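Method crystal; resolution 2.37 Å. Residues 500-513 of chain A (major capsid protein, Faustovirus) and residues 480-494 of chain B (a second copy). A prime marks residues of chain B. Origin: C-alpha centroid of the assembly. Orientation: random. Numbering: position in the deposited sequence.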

# COMPACT_ATOMS: atom_id res chain seq x y z
N SER A 500 17.53 -9.61 -51.83
CA SER A 500 16.88 -10.55 -52.73
C SER A 500 15.46 -10.83 -52.26
O SER A 500 15.17 -10.80 -51.06
CB SER A 500 17.67 -11.87 -52.82
OG SER A 500 17.00 -12.81 -53.63
N THR A 501 14.57 -11.10 -53.22
CA THR A 501 13.21 -11.50 -52.90
C THR A 501 13.12 -12.94 -52.42
O THR A 501 12.05 -13.35 -51.95
CB THR A 501 12.29 -11.29 -54.11
OG1 THR A 501 12.91 -11.84 -55.28
CG2 THR A 501 12.01 -9.81 -54.32
N THR A 502 14.19 -13.72 -52.54
CA THR A 502 14.26 -15.04 -51.93
C THR A 502 14.53 -14.97 -50.44
O THR A 502 14.55 -16.02 -49.78
CB THR A 502 15.34 -15.89 -52.62
OG1 THR A 502 16.61 -15.22 -52.52
CG2 THR A 502 15.00 -16.10 -54.08
N PHE A 503 14.75 -13.78 -49.90
CA PHE A 503 14.97 -13.56 -48.47
C PHE A 503 13.64 -13.11 -47.88
O PHE A 503 13.29 -11.93 -47.90
CB PHE A 503 16.07 -12.53 -48.25
CG PHE A 503 16.66 -12.54 -46.87
CD1 PHE A 503 16.44 -13.60 -46.02
CD2 PHE A 503 17.41 -11.47 -46.42
CE1 PHE A 503 16.97 -13.61 -44.75
CE2 PHE A 503 17.94 -11.47 -45.15
CZ PHE A 503 17.72 -12.54 -44.31
N LYS A 504 12.89 -14.06 -47.34
CA LYS A 504 11.50 -13.82 -46.96
C LYS A 504 11.41 -13.12 -45.61
O LYS A 504 12.29 -13.27 -44.75
CB LYS A 504 10.73 -15.14 -46.91
CG LYS A 504 10.77 -15.90 -48.21
CD LYS A 504 10.43 -14.99 -49.37
CE LYS A 504 10.35 -15.75 -50.68
NZ LYS A 504 9.97 -14.86 -51.80
N GLN A 505 10.33 -12.37 -45.42
CA GLN A 505 10.07 -11.64 -44.19
C GLN A 505 8.79 -12.14 -43.54
O GLN A 505 7.82 -12.47 -44.24
CB GLN A 505 9.96 -10.13 -44.45
CG GLN A 505 11.20 -9.51 -45.06
CD GLN A 505 11.06 -8.02 -45.28
OE1 GLN A 505 10.71 -7.28 -44.37
NE2 GLN A 505 11.34 -7.58 -46.50
N SER A 506 8.78 -12.19 -42.21
CA SER A 506 7.62 -12.61 -41.45
C SER A 506 7.62 -11.90 -40.11
O SER A 506 8.67 -11.70 -39.51
CB SER A 506 7.60 -14.13 -41.25
OG SER A 506 6.53 -14.52 -40.41
N ALA A 507 6.43 -11.51 -39.65
CA ALA A 507 6.28 -10.82 -38.39
C ALA A 507 4.91 -11.12 -37.80
O ALA A 507 3.97 -11.43 -38.54
CB ALA A 507 6.47 -9.30 -38.54
N SER A 508 4.81 -11.03 -36.48
CA SER A 508 3.55 -11.31 -35.81
C SER A 508 3.43 -10.46 -34.55
O SER A 508 4.41 -10.25 -33.84
CB SER A 508 3.43 -12.80 -35.44
OG SER A 508 4.32 -13.15 -34.40
N GLN A 509 2.21 -9.97 -34.31
CA GLN A 509 1.84 -9.33 -33.06
C GLN A 509 0.76 -10.19 -32.40
O GLN A 509 -0.34 -10.33 -32.95
CB GLN A 509 1.32 -7.91 -33.28
CG GLN A 509 2.34 -6.91 -33.78
CD GLN A 509 1.76 -5.51 -33.89
OE1 GLN A 509 0.56 -5.34 -34.13
NE2 GLN A 509 2.60 -4.50 -33.71
N VAL A 510 1.07 -10.75 -31.24
CA VAL A 510 0.15 -11.61 -30.51
C VAL A 510 -0.13 -10.98 -29.16
O VAL A 510 0.80 -10.54 -28.47
CB VAL A 510 0.71 -13.04 -30.34
CG1 VAL A 510 -0.29 -13.92 -29.62
CG2 VAL A 510 1.06 -13.63 -31.70
N MET A 511 -1.41 -10.92 -28.79
CA MET A 511 -1.80 -10.37 -27.49
C MET A 511 -1.37 -11.32 -26.38
O MET A 511 -1.81 -12.47 -26.33
CB MET A 511 -3.30 -10.14 -27.44
CG MET A 511 -3.76 -9.29 -26.26
SD MET A 511 -5.53 -9.39 -25.94
CE MET A 511 -5.59 -10.81 -24.85
N GLN A 512 -0.51 -10.83 -25.49
CA GLN A 512 -0.06 -11.64 -24.36
C GLN A 512 -1.01 -11.55 -23.18
O GLN A 512 -1.22 -12.54 -22.47
CB GLN A 512 1.35 -11.21 -23.94
CG GLN A 512 2.03 -12.18 -22.98
CD GLN A 512 3.42 -11.72 -22.59
OE1 GLN A 512 3.68 -10.52 -22.49
NE2 GLN A 512 4.32 -12.67 -22.37
N ASN A 513 -1.60 -10.38 -22.95
CA ASN A 513 -2.61 -10.18 -21.91
C ASN A 513 -3.29 -8.84 -22.19
O ASN A 513 -2.94 -8.13 -23.14
CB ASN A 513 -1.99 -10.21 -20.51
CG ASN A 513 -3.00 -10.59 -19.45
OD1 ASN A 513 -4.21 -10.53 -19.67
ND2 ASN A 513 -2.51 -10.99 -18.28
N TYR B 480 2.85 -18.01 -15.42
CA TYR B 480 3.75 -17.96 -16.56
C TYR B 480 3.44 -16.76 -17.44
O TYR B 480 2.30 -16.56 -17.85
CB TYR B 480 3.64 -19.24 -17.40
CG TYR B 480 4.18 -20.48 -16.72
CD1 TYR B 480 5.55 -20.72 -16.67
CD2 TYR B 480 3.33 -21.42 -16.16
CE1 TYR B 480 6.05 -21.86 -16.06
CE2 TYR B 480 3.82 -22.56 -15.56
CZ TYR B 480 5.18 -22.77 -15.51
OH TYR B 480 5.67 -23.91 -14.90
N ASP B 481 4.47 -15.96 -17.72
CA ASP B 481 4.43 -14.99 -18.81
C ASP B 481 4.96 -15.66 -20.06
O ASP B 481 6.14 -16.06 -20.11
CB ASP B 481 5.25 -13.74 -18.47
CG ASP B 481 4.65 -12.93 -17.34
OD1 ASP B 481 3.46 -13.14 -17.02
OD2 ASP B 481 5.36 -12.07 -16.78
N VAL B 482 4.11 -15.81 -21.07
CA VAL B 482 4.42 -16.61 -22.25
C VAL B 482 4.46 -15.69 -23.47
O VAL B 482 3.53 -14.91 -23.70
CB VAL B 482 3.39 -17.73 -22.46
CG1 VAL B 482 3.87 -18.70 -23.53
CG2 VAL B 482 3.11 -18.45 -21.15
N SER B 483 5.54 -15.80 -24.24
CA SER B 483 5.67 -15.09 -25.51
C SER B 483 5.30 -16.04 -26.64
O SER B 483 5.97 -17.05 -26.86
CB SER B 483 7.10 -14.56 -25.70
OG SER B 483 7.42 -13.57 -24.74
N GLN B 484 4.21 -15.72 -27.34
CA GLN B 484 3.76 -16.50 -28.48
C GLN B 484 4.16 -15.80 -29.77
O GLN B 484 4.02 -14.58 -29.90
CB GLN B 484 2.24 -16.70 -28.44
CG GLN B 484 1.66 -17.37 -29.67
CD GLN B 484 1.90 -18.87 -29.70
OE1 GLN B 484 1.47 -19.59 -28.80
NE2 GLN B 484 2.57 -19.34 -30.74
N SER B 485 4.65 -16.59 -30.73
CA SER B 485 5.04 -16.06 -32.03
C SER B 485 4.55 -16.99 -33.12
O SER B 485 4.39 -18.20 -32.91
CB SER B 485 6.56 -15.88 -32.14
OG SER B 485 7.21 -17.13 -32.31
N TYR B 486 4.31 -16.42 -34.30
CA TYR B 486 3.97 -17.18 -35.49
C TYR B 486 4.80 -16.67 -36.66
O TYR B 486 5.20 -15.50 -36.69
CB TYR B 486 2.48 -17.08 -35.82
CG TYR B 486 1.57 -17.53 -34.70
CD1 TYR B 486 1.30 -18.88 -34.49
CD2 TYR B 486 0.98 -16.61 -33.85
CE1 TYR B 486 0.47 -19.29 -33.47
CE2 TYR B 486 0.15 -17.01 -32.82
CZ TYR B 486 -0.10 -18.35 -32.63
OH TYR B 486 -0.93 -18.75 -31.61
N ALA B 487 5.06 -17.55 -37.61
CA ALA B 487 5.82 -17.20 -38.80
C ALA B 487 5.41 -18.10 -39.95
O ALA B 487 5.24 -19.31 -39.77
CB ALA B 487 7.33 -17.31 -38.55
N ARG B 488 5.23 -17.51 -41.12
CA ARG B 488 4.85 -18.22 -42.33
C ARG B 488 5.74 -17.77 -43.48
O ARG B 488 6.00 -16.58 -43.64
CB ARG B 488 3.38 -17.98 -42.68
CG ARG B 488 2.39 -18.92 -42.00
CD ARG B 488 0.98 -18.64 -42.52
NE ARG B 488 0.05 -19.74 -42.32
CZ ARG B 488 0.01 -20.83 -43.08
NH1 ARG B 488 0.88 -20.98 -44.08
NH2 ARG B 488 -0.88 -21.79 -42.84
N VAL B 489 6.20 -18.73 -44.28
CA VAL B 489 7.11 -18.47 -45.39
C VAL B 489 6.74 -19.38 -46.55
O VAL B 489 6.44 -20.56 -46.36
CB VAL B 489 8.58 -18.67 -44.98
CG1 VAL B 489 9.49 -18.69 -46.21
CG2 VAL B 489 9.04 -17.57 -44.02
N SER B 490 6.75 -18.82 -47.76
CA SER B 490 6.57 -19.60 -48.98
C SER B 490 7.94 -20.01 -49.52
O SER B 490 8.82 -19.17 -49.72
CB SER B 490 5.82 -18.79 -50.04
OG SER B 490 6.06 -19.28 -51.34
N ILE B 491 8.11 -21.31 -49.77
CA ILE B 491 9.38 -21.85 -50.25
C ILE B 491 9.36 -22.10 -51.75
O ILE B 491 10.32 -22.67 -52.29
CB ILE B 491 9.76 -23.13 -49.49
CG1 ILE B 491 8.74 -24.24 -49.77
CG2 ILE B 491 9.89 -22.86 -48.00
CD1 ILE B 491 9.30 -25.63 -49.63
N ASP B 492 8.30 -21.71 -52.44
CA ASP B 492 8.19 -21.88 -53.89
C ASP B 492 7.52 -20.63 -54.45
O ASP B 492 6.35 -20.38 -54.17
CB ASP B 492 7.40 -23.14 -54.24
CG ASP B 492 7.56 -23.55 -55.70
OD1 ASP B 492 8.01 -22.71 -56.51
OD2 ASP B 492 7.22 -24.70 -56.03
N ASP B 493 8.27 -19.86 -55.23
CA ASP B 493 7.80 -18.58 -55.73
C ASP B 493 6.99 -18.68 -57.01
O ASP B 493 6.58 -17.65 -57.55
CB ASP B 493 8.99 -17.63 -55.95
CG ASP B 493 9.42 -16.94 -54.67
OD1 ASP B 493 8.57 -16.75 -53.78
OD2 ASP B 493 10.62 -16.60 -54.55
N THR B 494 6.73 -19.89 -57.51
CA THR B 494 5.92 -20.07 -58.71
C THR B 494 4.51 -20.54 -58.41
O THR B 494 3.69 -20.61 -59.33
CB THR B 494 6.59 -21.06 -59.67
OG1 THR B 494 6.40 -22.40 -59.19
CG2 THR B 494 8.08 -20.78 -59.78
O HOH W 1 7.26 -14.11 -37.48
O HOH W 2 4.51 -12.76 -31.75

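The strongest polar link is a salt bridge near one end of the contact. Lys504 NZ lies 3.1 Å from Asp493′ OD1, with a weak hydrogen bond to Asp493′ OD2 at 3.3 Å. The same ammonium donates to the backbone of its own chain, Lys504 NZ to Thr501 O at 2.6 Å. Lysine suits this place because its chain is long enough to reach past Val489′ to the acid, and its chi3 and chi4 are both t.

Further along, two serines serve the backbone of the other strand. Tyr486′ N donates to Ser508 OG at 3.3 Å, and the bond is nearly straight at 174°. Arg488′ N donates weakly to Ser506 OG, also at 3.3 Å. Each hydroxyl also holds a water. Water 1 lies 3.0 Å from Ser506 OG and donates to Tyr486′ O at 2.6 Å. Water 2 lies 2.7 Å from Ser508 OG and 2.6 Å from Gln484′ O. The strands run roughly antiparallel, at 151°, and these short side chains and waters occupy the space between them. Ser506 CA and Ala487′ CA are 5.6 Å apart, and the small side chains fit this spacing: Ser506 OG is 3.4 Å from Ala487′ CB.

At the other end Gln512 extends its side chain, with chi1 and chi2 both t. Gln512 NE2 makes a short but bent, weak hydrogen bond to Val482′ O at 2.7 Å.

Apolar packing fills in between. Val510 CG2 meets the edge of the Tyr486′ ring, 3.7 Å from Tyr486′ CD2. The methylenes of Lys504 cover Val489′, with Lys504 CG 3.7 Å from Val489′ CG1. On chain A, alternate residues from Lys504 to Gln512 point toward the partner, as expected of a strand. The contact buries 631 Å², both sides summed. Ser483′ OG is buried without a polar partner.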